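Local coordinates for nucleoside kinase (Methanococcus jannaschii, PDB 2C49), which catalyses the ATP-dependent phosphorylation of nucleosides, chiefly inosine, guanosine and cytidine, to nucleoside monophosphates, at residues F143-A148 with L174-H179; F182-K187 with A210-K215; I229-I234 with D262-G267. All blocks are in the same frame, centred on the assembly; numbering follows the deposited sequence.

The three contacts follow one another along the chain and sample one α/β kinase fold. Contact 1 joins two helices that flank the central sheet, contact 2 is a strand pair inside that sheet, and contact 3 packs an edge strand of the sheet, 228-231, on helix 263-277. The centres of contacts 1 and 2 lie about 16 Å apart, and the contacts touch where Ile177 CG1 meets Leu183 CD2 (3.9 Å). Contacts 2 and 3, about 12 Å apart between centres, meet through Phe182 CZ and Leu263 CD2 (4.1 Å). Both touch the ATP analogue ANP, one at its phosphates, the other at its adenine; in contact 1, the Asn144 side chain stays about 9 Å from a bound adenosine.

Contact 1 of 3, residues F143-A148 with L174-H179; sequences FNLKCA and LEIIEH
The imidazole of His179 approaches Ala148 at a slant: the carbonyl oxygen of Ala148 stands obliquely to the ring, neither over a face nor at an edge. Glu175 O, by contrast, lies at the ring edge and in its plane, while Tyr152 meets the same imidazole with the two ring planes at about 75°. The closest approach of His179 to Ala148 is made by its CB, since His179 CB is 3.8 Å from Ala148 O and 4.0 Å from Ala148 CB.

The helices involved, 141-151 and 170-177, are successive connections in the parallel β-α-β succession of the ribokinase-like fold, linking strand 131-137 to 156-160 and 156-160 to 182-185. Between them the main wedge is Leu145. With CG anti to the backbone N (chi1 178°), Leu145 CD1 is carried onto Ile176 CG1 at 3.4 Å, tighter than ordinary van der Waals contact. Leu145 CD1 also meets Glu175 CG at 3.5 Å, where the leucine and glutamate side chains cross at about a right angle. Glu175 therefore offers its aliphatic stem to Leu145, while OE2 of its carboxylate forms a salt bridge with Lys149. The other branch of Ile176, the CG2 methyl, rests on Ala148 CB at 3.9 Å. The backbones come close here, Ala148 CA lying 5.6 Å from His179 CA, consistent with the small size of the alanine. No hydrogen bond crosses the interface. At its far end, the backbone of His179 is tied to its own segment by N donating to Ile176 O (2.9 Å).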
loop_
_atom_site.group_PDB
_atom_site.type_symbol
_atom_site.label_atom_id
_atom_site.label_comp_id
_atom_site.label_asym_id
_atom_site.label_seq_id
_atom_site.Cartn_x
_atom_site.Cartn_y
_atom_site.Cartn_z
ATOM N N PHE A 143 18.636 -13.884 -13.702
ATOM C CA PHE A 143 17.785 -14.998 -14.053
ATOM C C PHE A 143 17.258 -14.826 -15.480
ATOM O O PHE A 143 17.208 -15.788 -16.263
ATOM C CB PHE A 143 16.621 -15.184 -13.037
ATOM C CG PHE A 143 15.770 -16.385 -13.319
ATOM C CD1 PHE A 143 16.163 -17.650 -12.874
ATOM C CD2 PHE A 143 14.585 -16.269 -14.040
ATOM C CE1 PHE A 143 15.398 -18.759 -13.140
ATOM C CE2 PHE A 143 13.786 -17.406 -14.332
ATOM C CZ PHE A 143 14.204 -18.650 -13.870
ATOM N N ASN A 144 16.881 -13.599 -15.825
ATOM C CA ASN A 144 16.376 -13.322 -17.162
ATOM C C ASN A 144 17.434 -13.587 -18.229
ATOM O O ASN A 144 17.106 -14.054 -19.310
ATOM C CB ASN A 144 15.877 -11.881 -17.258
ATOM C CG ASN A 144 14.552 -11.673 -16.527
ATOM O OD1 ASN A 144 14.077 -10.549 -16.368
ATOM N ND2 ASN A 144 13.955 -12.740 -16.119
ATOM N N LEU A 145 18.686 -13.258 -17.928
ATOM C CA LEU A 145 19.798 -13.515 -18.849
ATOM C C LEU A 145 20.013 -15.032 -18.988
ATOM O O LEU A 145 20.264 -15.505 -20.078
ATOM C CB LEU A 145 21.095 -12.854 -18.368
ATOM C CG LEU A 145 22.366 -13.098 -19.232
ATOM C CD1 LEU A 145 22.225 -12.527 -20.668
ATOM C CD2 LEU A 145 23.597 -12.551 -18.573
ATOM N N LYS A 146 19.906 -15.775 -17.887
ATOM C CA LYS A 146 19.943 -17.224 -17.995
ATOM C C LYS A 146 18.848 -17.727 -18.944
ATOM O O LYS A 146 19.092 -18.619 -19.740
ATOM C CB LYS A 146 19.756 -17.897 -16.643
ATOM C CG LYS A 146 20.993 -17.862 -15.742
ATOM C CD LYS A 146 20.639 -18.476 -14.368
ATOM C CE LYS A 146 21.797 -18.220 -13.352
ATOM N NZ LYS A 146 21.465 -18.834 -12.052
ATOM N N CYS A 147 17.645 -17.183 -18.828
ATOM C CA CYS A 147 16.515 -17.649 -19.645
ATOM C C CYS A 147 16.775 -17.391 -21.132
ATOM O O CYS A 147 16.570 -18.262 -21.979
ATOM C CB CYS A 147 15.246 -16.889 -19.230
ATOM S SG CYS A 147 14.599 -17.517 -17.676
ATOM N N ALA A 148 17.228 -16.170 -21.428
ATOM C CA ALA A 148 17.493 -15.750 -22.795
ATOM C C ALA A 148 18.632 -16.572 -23.416
ATOM O O ALA A 148 18.526 -17.011 -24.562
ATOM C CB ALA A 148 17.807 -14.216 -22.841
ATOM N N LEU A 174 23.040 -5.448 -22.370
ATOM C CA LEU A 174 23.570 -5.695 -23.695
ATOM C C LEU A 174 23.554 -7.200 -24.008
ATOM O O LEU A 174 23.134 -7.614 -25.073
ATOM C CB LEU A 174 24.986 -5.137 -23.851
ATOM C CG LEU A 174 25.657 -5.490 -25.193
ATOM C CD1 LEU A 174 24.838 -5.025 -26.409
ATOM C CD2 LEU A 174 27.076 -4.912 -25.266
ATOM N N GLU A 175 24.025 -8.007 -23.069
ATOM C CA GLU A 175 24.083 -9.434 -23.314
ATOM C C GLU A 175 22.726 -10.105 -23.521
ATOM O O GLU A 175 22.645 -11.022 -24.314
ATOM C CB GLU A 175 24.863 -10.150 -22.241
ATOM C CG GLU A 175 25.009 -11.613 -22.592
ATOM C CD GLU A 175 26.164 -12.253 -21.908
ATOM O OE1 GLU A 175 26.452 -11.844 -20.761
ATOM O OE2 GLU A 175 26.782 -13.129 -22.550
ATOM N N ILE A 176 21.688 -9.683 -22.795
ATOM C CA ILE A 176 20.353 -10.195 -22.992
ATOM C C ILE A 176 19.818 -9.798 -24.390
ATOM O O ILE A 176 19.202 -10.584 -25.080
ATOM C CB ILE A 176 19.344 -9.714 -21.898
ATOM C CG1 ILE A 176 19.719 -10.220 -20.528
ATOM C CG2 ILE A 176 18.018 -10.341 -22.148
ATOM C CD1 ILE A 176 18.934 -9.543 -19.358
ATOM N N ILE A 177 20.090 -8.569 -24.803
ATOM C CA ILE A 177 19.646 -8.121 -26.115
ATOM C C ILE A 177 20.345 -8.931 -27.225
ATOM O O ILE A 177 19.768 -9.203 -28.254
ATOM C CB ILE A 177 19.842 -6.593 -26.268
ATOM C CG1 ILE A 177 18.759 -5.841 -25.445
ATOM C CG2 ILE A 177 19.765 -6.145 -27.778
ATOM C CD1 ILE A 177 19.110 -4.356 -25.229
ATOM N N GLU A 178 21.578 -9.358 -26.990
ATOM C CA GLU A 178 22.254 -10.166 -27.978
ATOM C C GLU A 178 21.644 -11.574 -28.090
ATOM O O GLU A 178 21.896 -12.275 -29.062
ATOM C CB GLU A 178 23.737 -10.175 -27.648
ATOM C CG GLU A 178 24.256 -8.777 -28.014
ATOM C CD GLU A 178 25.712 -8.544 -27.757
ATOM O OE1 GLU A 178 26.260 -9.194 -26.836
ATOM O OE2 GLU A 178 26.283 -7.664 -28.451
ATOM N N HIS A 179 20.815 -11.936 -27.107
ATOM C CA HIS A 179 20.093 -13.208 -27.095
ATOM C C HIS A 179 18.588 -13.022 -27.191
ATOM O O HIS A 179 17.831 -13.826 -26.652
ATOM C CB HIS A 179 20.439 -13.953 -25.828
ATOM C CG HIS A 179 21.864 -14.361 -25.795
ATOM N ND1 HIS A 179 22.294 -15.593 -26.237
ATOM C CD2 HIS A 179 22.976 -13.670 -25.453
ATOM C CE1 HIS A 179 23.609 -15.665 -26.116
ATOM N NE2 HIS A 179 24.050 -14.511 -25.648
#

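Contact 2 of 3, residues F182-K187 with A210-K215; sequences FLFMNK and ALIVTK. With ANP (phosphoaminophosphonic acid-adenylate ester), chain F.
Ile212 lies alongside Phe184 at the dense centre of this parallel strand pair and sets its CD1 over one face of the ring. Ile212 CD1 sits 3.9 Å from the centroid of the Phe184 ring and 13° off the ring normal, a CH-pi contact. Ile212 CB also presses on Phe184 CD2 at 3.5 Å. The phenylalanine's CG is anti to its carbonyl carbon (chi1 -69°), which lays the ring beside the isoleucine, both side chains pointing the same way. With an alanine at this position, Ile212 CD1 is likely to lose the ring face it lies over and Phe253 its edge-to-face partner.

The strands 182-185 and 210-214 run 4.7 Å apart and are laced by four backbone bonds: Leu183 N to Ala210 O and Ile212 N to Leu183 O, both almost linear, Met185 N to Ile212 O, and Thr214 N to Met185 O, bent to 156°. On the opposite face of the sheet, Leu211 CD1 touches Leu183 CD2 and Met185 CE, both at 3.9 Å, under helices 187-197 and 201-205; Phe182, Phe184 and Ile212 face helix 245-258.

The packing thins toward the carboxyl ends. There the exposed Lys187 merely crosses Lys215 at about a right angle, its CD 3.8 Å from Lys215 CA. This rim borders the nucleotide site, to which Asn186, Thr214 and Lys215 belong. Thr214 OG1 donates to ANP O1A at 2.6 Å, and Gly216 N and Gly219 O bind the same ligand. Apolar packing and strand bonds are consistent with a backbone held in place, from whose end Thr214 gives its hydroxyl hydrogen to the alpha-phosphate.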
loop_
_atom_site.group_PDB
_atom_site.type_symbol
_atom_site.label_atom_id
_atom_site.label_comp_id
_atom_site.label_asym_id
_atom_site.label_seq_id
_atom_site.Cartn_x
_atom_site.Cartn_y
_atom_site.Cartn_z
ATOM N N PHE A 182 12.734 -10.616 -30.247
ATOM C CA PHE A 182 11.797 -9.472 -30.166
ATOM C C PHE A 182 12.052 -8.690 -28.914
ATOM O O PHE A 182 11.912 -9.217 -27.839
ATOM C CB PHE A 182 10.318 -9.899 -30.131
ATOM C CG PHE A 182 9.836 -10.641 -31.378
ATOM C CD1 PHE A 182 10.518 -10.539 -32.598
ATOM C CD2 PHE A 182 8.688 -11.417 -31.325
ATOM C CE1 PHE A 182 10.077 -11.233 -33.734
ATOM C CE2 PHE A 182 8.225 -12.134 -32.468
ATOM C CZ PHE A 182 8.918 -12.039 -33.661
ATOM N N LEU A 183 12.377 -7.405 -29.059
ATOM C CA LEU A 183 12.608 -6.501 -27.953
ATOM C C LEU A 183 11.465 -5.467 -27.902
ATOM O O LEU A 183 11.259 -4.729 -28.876
ATOM C CB LEU A 183 13.956 -5.738 -28.204
ATOM C CG LEU A 183 14.486 -4.832 -27.087
ATOM C CD1 LEU A 183 14.644 -5.652 -25.782
ATOM C CD2 LEU A 183 15.848 -4.154 -27.454
ATOM N N PHE A 184 10.756 -5.415 -26.765
ATOM C CA PHE A 184 9.659 -4.485 -26.542
ATOM C C PHE A 184 10.067 -3.495 -25.441
ATOM O O PHE A 184 10.542 -3.910 -24.380
ATOM C CB PHE A 184 8.414 -5.215 -26.018
ATOM C CG PHE A 184 7.740 -6.150 -27.036
ATOM C CD1 PHE A 184 8.150 -7.472 -27.167
ATOM C CD2 PHE A 184 6.675 -5.691 -27.810
ATOM C CE1 PHE A 184 7.500 -8.349 -28.071
ATOM C CE2 PHE A 184 5.995 -6.542 -28.709
ATOM C CZ PHE A 184 6.424 -7.890 -28.847
ATOM N N MET A 185 9.860 -2.206 -25.703
ATOM C CA MET A 185 10.032 -1.160 -24.693
ATOM C C MET A 185 8.976 -0.070 -24.858
ATOM O O MET A 185 8.561 0.206 -25.998
ATOM C CB MET A 185 11.425 -0.557 -24.826
ATOM C CG MET A 185 12.513 -1.515 -24.363
ATOM S SD MET A 185 14.212 -0.842 -24.352
ATOM C CE MET A 185 14.473 -0.681 -26.026
ATOM N N ASN A 186 8.679 0.548 -23.732
ATOM C CA ASN A 186 7.913 1.758 -23.611
ATOM C C ASN A 186 8.756 2.844 -24.232
ATOM O O ASN A 186 9.961 2.668 -24.420
ATOM C CB ASN A 186 7.898 2.216 -22.164
ATOM C CG ASN A 186 6.549 2.217 -21.568
ATOM O OD1 ASN A 186 5.565 1.910 -22.245
ATOM N ND2 ASN A 186 6.458 2.555 -20.287
ATOM N N LYS A 187 8.164 3.988 -24.551
ATOM C CA LYS A 187 8.938 5.160 -24.978
ATOM C C LYS A 187 9.961 5.543 -23.897
ATOM O O LYS A 187 11.088 5.887 -24.211
ATOM C CB LYS A 187 8.013 6.337 -25.295
ATOM C CG LYS A 187 7.076 6.772 -24.182
ATOM C CD LYS A 187 5.887 7.551 -24.738
ATOM C CE LYS A 187 6.080 9.045 -24.581
ATOM N NZ LYS A 187 4.782 9.746 -24.363
ATOM N N ALA A 210 13.361 -7.780 -34.266
ATOM C CA ALA A 210 12.342 -6.731 -34.262
ATOM C C ALA A 210 12.461 -5.949 -32.982
ATOM O O ALA A 210 12.614 -6.534 -31.921
ATOM C CB ALA A 210 10.927 -7.324 -34.415
ATOM N N LEU A 211 12.392 -4.625 -33.102
ATOM C CA LEU A 211 12.437 -3.757 -31.940
ATOM C C LEU A 211 11.070 -3.110 -31.940
ATOM O O LEU A 211 10.698 -2.464 -32.914
ATOM C CB LEU A 211 13.541 -2.691 -32.131
ATOM C CG LEU A 211 13.532 -1.422 -31.245
ATOM C CD1 LEU A 211 13.704 -1.762 -29.743
ATOM C CD2 LEU A 211 14.561 -0.324 -31.681
ATOM N N ILE A 212 10.306 -3.291 -30.881
ATOM C CA ILE A 212 8.972 -2.665 -30.815
ATOM C C ILE A 212 8.961 -1.578 -29.766
ATOM O O ILE A 212 9.177 -1.860 -28.590
ATOM C CB ILE A 212 7.853 -3.725 -30.510
ATOM C CG1 ILE A 212 7.868 -4.848 -31.565
ATOM C CG2 ILE A 212 6.431 -3.024 -30.461
ATOM C CD1 ILE A 212 8.864 -6.063 -31.270
ATOM N N VAL A 213 8.752 -0.326 -30.178
ATOM C CA VAL A 213 8.708 0.756 -29.217
ATOM C C VAL A 213 7.289 1.283 -29.130
ATOM O O VAL A 213 6.748 1.771 -30.120
ATOM C CB VAL A 213 9.746 1.882 -29.572
ATOM C CG1 VAL A 213 9.753 2.997 -28.508
ATOM C CG2 VAL A 213 11.152 1.263 -29.689
ATOM N N THR A 214 6.656 1.144 -27.965
ATOM C CA THR A 214 5.304 1.690 -27.823
ATOM C C THR A 214 5.361 3.126 -27.348
ATOM O O THR A 214 6.313 3.521 -26.680
ATOM C CB THR A 214 4.412 0.856 -26.878
ATOM O OG1 THR A 214 4.972 0.852 -25.550
ATOM C CG2 THR A 214 4.437 -0.596 -27.296
ATOM N N LYS A 215 4.328 3.887 -27.695
ATOM C CA LYS A 215 4.211 5.274 -27.311
ATOM C C LYS A 215 2.777 5.582 -26.894
ATOM O O LYS A 215 2.203 6.591 -27.299
ATOM C CB LYS A 215 4.698 6.204 -28.433
ATOM C CG LYS A 215 4.264 5.795 -29.846
ATOM C CD LYS A 215 4.744 6.786 -30.914
ATOM C CE LYS A 215 4.587 6.165 -32.308
ATOM N NZ LYS A 215 4.776 7.166 -33.403
HETATM P PG ANP F . 2.356 1.978 -17.902
HETATM O O1G ANP F . 1.575 0.970 -16.946
HETATM O O2G ANP F . 2.463 3.430 -17.269
HETATM O O3G ANP F . 3.828 1.399 -18.100
HETATM P PB ANP F . 2.551 2.695 -20.740
HETATM O O1B ANP F . 3.171 4.114 -20.375
HETATM O O2B ANP F . 3.704 1.583 -20.660
HETATM N N3B ANP F . 1.521 2.172 -19.433
HETATM P PA ANP F . 2.288 1.888 -23.404
HETATM O O1A ANP F . 3.454 2.500 -24.305
HETATM O O2A ANP F . 2.733 0.463 -22.842
HETATM O O3A ANP F . 1.779 2.812 -22.180
HETATM O "O5'" ANP F . 1.010 1.640 -24.356
HETATM C "C5'" ANP F . 1.021 0.361 -24.953
HETATM C "C4'" ANP F . 0.028 0.320 -26.090
HETATM O "O4'" ANP F . -1.335 0.174 -25.655
HETATM C "C3'" ANP F . 0.075 1.434 -27.129
HETATM O "O3'" ANP F . 1.002 1.314 -28.175
HETATM C "C2'" ANP F . -1.373 1.697 -27.489
HETATM O "O2'" ANP F . -1.630 0.929 -28.670
HETATM C "C1'" ANP F . -2.209 0.967 -26.454
HETATM N N9 ANP F . -2.765 2.090 -25.661
HETATM C C8 ANP F . -2.136 2.863 -24.731
HETATM N N7 ANP F . -2.923 3.853 -24.203
HETATM C C5 ANP F . -4.102 3.713 -24.829
HETATM C C6 ANP F . -5.426 4.363 -24.833
HETATM N N6 ANP F . -5.598 5.404 -23.982
HETATM N N1 ANP F . -6.414 3.890 -25.646
HETATM C C2 ANP F . -6.264 2.844 -26.491
HETATM N N3 ANP F . -5.098 2.156 -26.585
HETATM C C4 ANP F . -3.984 2.597 -25.753
#

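Contact 3 of 3, residues I229-I234 with D262-G267; sequences IEIPCI and DLEKCG. With ANP (phosphoaminophosphonic acid-adenylate ester), chain F.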
loop_
_atom_site.group_PDB
_atom_site.type_symbol
_atom_site.label_atom_id
_atom_site.label_comp_id
_atom_site.label_asym_id
_atom_site.label_seq_id
_atom_site.Cartn_x
_atom_site.Cartn_y
_atom_site.Cartn_z
ATOM N N ILE A 229 7.696 -0.019 -39.373
ATOM C CA ILE A 229 6.245 -0.184 -39.504
ATOM C C ILE A 229 5.549 0.636 -38.416
ATOM O O ILE A 229 5.718 0.361 -37.230
ATOM C CB ILE A 229 5.830 -1.674 -39.354
ATOM C CG1 ILE A 229 6.519 -2.581 -40.384
ATOM C CG2 ILE A 229 4.323 -1.828 -39.506
ATOM C CD1 ILE A 229 6.469 -4.100 -39.946
ATOM N N GLU A 230 4.741 1.610 -38.826
ATOM C CA GLU A 230 4.013 2.451 -37.868
ATOM C C GLU A 230 2.660 1.838 -37.529
ATOM O O GLU A 230 1.855 1.538 -38.438
ATOM C CB GLU A 230 3.855 3.899 -38.415
ATOM C CG GLU A 230 5.140 4.479 -38.977
ATOM C CD GLU A 230 5.001 5.900 -39.502
ATOM O OE1 GLU A 230 4.306 6.725 -38.868
ATOM O OE2 GLU A 230 5.609 6.199 -40.552
ATOM N N ILE A 231 2.416 1.649 -36.231
ATOM C CA ILE A 231 1.162 1.067 -35.734
ATOM C C ILE A 231 0.323 2.128 -34.998
ATOM O O ILE A 231 0.764 2.687 -34.007
ATOM C CB ILE A 231 1.430 -0.166 -34.804
ATOM C CG1 ILE A 231 2.442 -1.148 -35.428
ATOM C CG2 ILE A 231 0.085 -0.829 -34.382
ATOM C CD1 ILE A 231 1.926 -1.962 -36.674
ATOM N N PRO A 232 -0.899 2.378 -35.472
ATOM C CA PRO A 232 -1.748 3.406 -34.871
ATOM C C PRO A 232 -2.216 2.992 -33.487
ATOM O O PRO A 232 -2.189 1.803 -33.124
ATOM C CB PRO A 232 -2.943 3.513 -35.854
ATOM C CG PRO A 232 -3.000 2.141 -36.535
ATOM C CD PRO A 232 -1.563 1.675 -36.591
ATOM N N CYS A 233 -2.597 3.974 -32.691
ATOM C CA CYS A 233 -3.342 3.692 -31.478
ATOM C C CYS A 233 -4.777 3.450 -31.919
ATOM O O CYS A 233 -5.317 4.194 -32.728
ATOM C CB CYS A 233 -3.282 4.861 -30.502
ATOM S SG CYS A 233 -4.051 4.515 -28.910
ATOM N N ILE A 234 -5.364 2.384 -31.402
ATOM C CA ILE A 234 -6.715 2.002 -31.752
ATOM C C ILE A 234 -7.564 2.498 -30.616
ATOM O O ILE A 234 -7.321 2.148 -29.454
ATOM C CB ILE A 234 -6.807 0.453 -31.928
ATOM C CG1 ILE A 234 -6.291 0.052 -33.317
ATOM C CG2 ILE A 234 -8.236 -0.060 -31.688
ATOM C CD1 ILE A 234 -5.797 -1.356 -33.453
ATOM N N ASP A 262 1.772 -11.725 -39.906
ATOM C CA ASP A 262 3.001 -10.973 -40.153
ATOM C C ASP A 262 3.166 -9.866 -39.108
ATOM O O ASP A 262 2.235 -9.612 -38.361
ATOM C CB ASP A 262 3.091 -10.508 -41.634
ATOM C CG ASP A 262 2.354 -9.182 -41.927
ATOM O OD1 ASP A 262 1.427 -8.750 -41.205
ATOM O OD2 ASP A 262 2.659 -8.495 -42.913
ATOM N N LEU A 263 4.342 -9.247 -39.033
ATOM C CA LEU A 263 4.678 -8.336 -37.922
ATOM C C LEU A 263 3.735 -7.157 -37.814
ATOM O O LEU A 263 3.308 -6.799 -36.721
ATOM C CB LEU A 263 6.138 -7.865 -38.027
ATOM C CG LEU A 263 7.209 -8.929 -37.727
ATOM C CD1 LEU A 263 8.606 -8.300 -37.823
ATOM C CD2 LEU A 263 7.002 -9.582 -36.384
ATOM N N GLU A 264 3.362 -6.594 -38.951
ATOM C CA GLU A 264 2.376 -5.524 -38.974
ATOM C C GLU A 264 1.048 -5.914 -38.302
ATOM O O GLU A 264 0.517 -5.181 -37.447
ATOM C CB GLU A 264 2.137 -5.006 -40.399
ATOM C CG GLU A 264 1.033 -3.965 -40.418
ATOM C CD GLU A 264 1.084 -3.057 -41.626
ATOM O OE1 GLU A 264 1.754 -3.402 -42.620
ATOM O OE2 GLU A 264 0.422 -2.005 -41.587
ATOM N N LYS A 265 0.482 -7.034 -38.734
ATOM C CA LYS A 265 -0.751 -7.543 -38.124
ATOM C C LYS A 265 -0.562 -7.848 -36.619
ATOM O O LYS A 265 -1.470 -7.583 -35.788
ATOM C CB LYS A 265 -1.273 -8.773 -38.906
ATOM C CG LYS A 265 -2.478 -9.497 -38.262
ATOM C CD LYS A 265 -3.761 -8.620 -38.076
ATOM C CE LYS A 265 -4.246 -7.964 -39.366
ATOM N NZ LYS A 265 -5.031 -8.956 -40.157
ATOM N N CYS A 266 0.605 -8.381 -36.253
ATOM C CA CYS A 266 0.902 -8.591 -34.841
ATOM C C CYS A 266 0.769 -7.276 -34.030
ATOM O O CYS A 266 0.187 -7.265 -32.938
ATOM C CB CYS A 266 2.290 -9.215 -34.656
ATOM S SG CYS A 266 2.366 -10.957 -35.197
ATOM N N GLY A 267 1.291 -6.184 -34.588
ATOM C CA GLY A 267 1.238 -4.874 -33.961
ATOM C C GLY A 267 -0.196 -4.362 -33.884
ATOM O O GLY A 267 -0.598 -3.824 -32.845
HETATM P PG ANP F . 2.356 1.978 -17.902
HETATM O O1G ANP F . 1.575 0.970 -16.946
HETATM O O2G ANP F . 2.463 3.430 -17.269
HETATM O O3G ANP F . 3.828 1.399 -18.100
HETATM P PB ANP F . 2.551 2.695 -20.740
HETATM O O1B ANP F . 3.171 4.114 -20.375
HETATM O O2B ANP F . 3.704 1.583 -20.660
HETATM N N3B ANP F . 1.521 2.172 -19.433
HETATM P PA ANP F . 2.288 1.888 -23.404
HETATM O O1A ANP F . 3.454 2.500 -24.305
HETATM O O2A ANP F . 2.733 0.463 -22.842
HETATM O O3A ANP F . 1.779 2.812 -22.180
HETATM O "O5'" ANP F . 1.010 1.640 -24.356
HETATM C "C5'" ANP F . 1.021 0.361 -24.953
HETATM C "C4'" ANP F . 0.028 0.320 -26.090
HETATM O "O4'" ANP F . -1.335 0.174 -25.655
HETATM C "C3'" ANP F . 0.075 1.434 -27.129
HETATM O "O3'" ANP F . 1.002 1.314 -28.175
HETATM C "C2'" ANP F . -1.373 1.697 -27.489
HETATM O "O2'" ANP F . -1.630 0.929 -28.670
HETATM C "C1'" ANP F . -2.209 0.967 -26.454
HETATM N N9 ANP F . -2.765 2.090 -25.661
HETATM C C8 ANP F . -2.136 2.863 -24.731
HETATM N N7 ANP F . -2.923 3.853 -24.203
HETATM C C5 ANP F . -4.102 3.713 -24.829
HETATM C C6 ANP F . -5.426 4.363 -24.833
HETATM N N6 ANP F . -5.598 5.404 -23.982
HETATM N N1 ANP F . -6.414 3.890 -25.646
HETATM C C2 ANP F . -6.264 2.844 -26.491
HETATM N N3 ANP F . -5.098 2.156 -26.585
HETATM C C4 ANP F . -3.984 2.597 -25.753
#
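Where Ile231 meets the helix, the surface opposite is bare backbone: Gly267 has no side chain, and a beta carbon modelled on it would fall only 2.7 Å from Ile231 CD1, a clash. Ile231 CG2 reaches Gly267 O at 3.4 Å, and its CD1 approaches Glu264 O at 3.6 Å. The isoleucine is folded to do this: CG1 is anti to the carbonyl carbon, and chi2 of -70° then swings CD1 toward Glu264 O.

Earlier in both segments, Ile229 CG2 lies against the aliphatic stem of Glu264, 4.0 Å from its CB, while Ile229 CD1 touches Leu263 CB at 4.2 Å. Strand 229-231 and helix 263-267 run nearly parallel, with an angle of 19° and axes 8.8 Å apart. The pairing sets an edge strand of the central sheet, hydrogen-bonded along one edge to strand 220-223, with its face on the first turn of helix 263-277. That turn begins with an N-cap: Asp262 OD1 accepts from Lys265 N at 3.2 Å, on its anti side and tilted from the carboxylate plane.

Beyond the strand, the chain runs on to the nucleotide, where Cys233 SG lies 3.5 Å from ANP N3 and Ile234 O approaches the adenine at C2. No hydrogen bond links strand to helix, so their spacing rests on the fit of branched aliphatic groups against main chain and a glutamate stem.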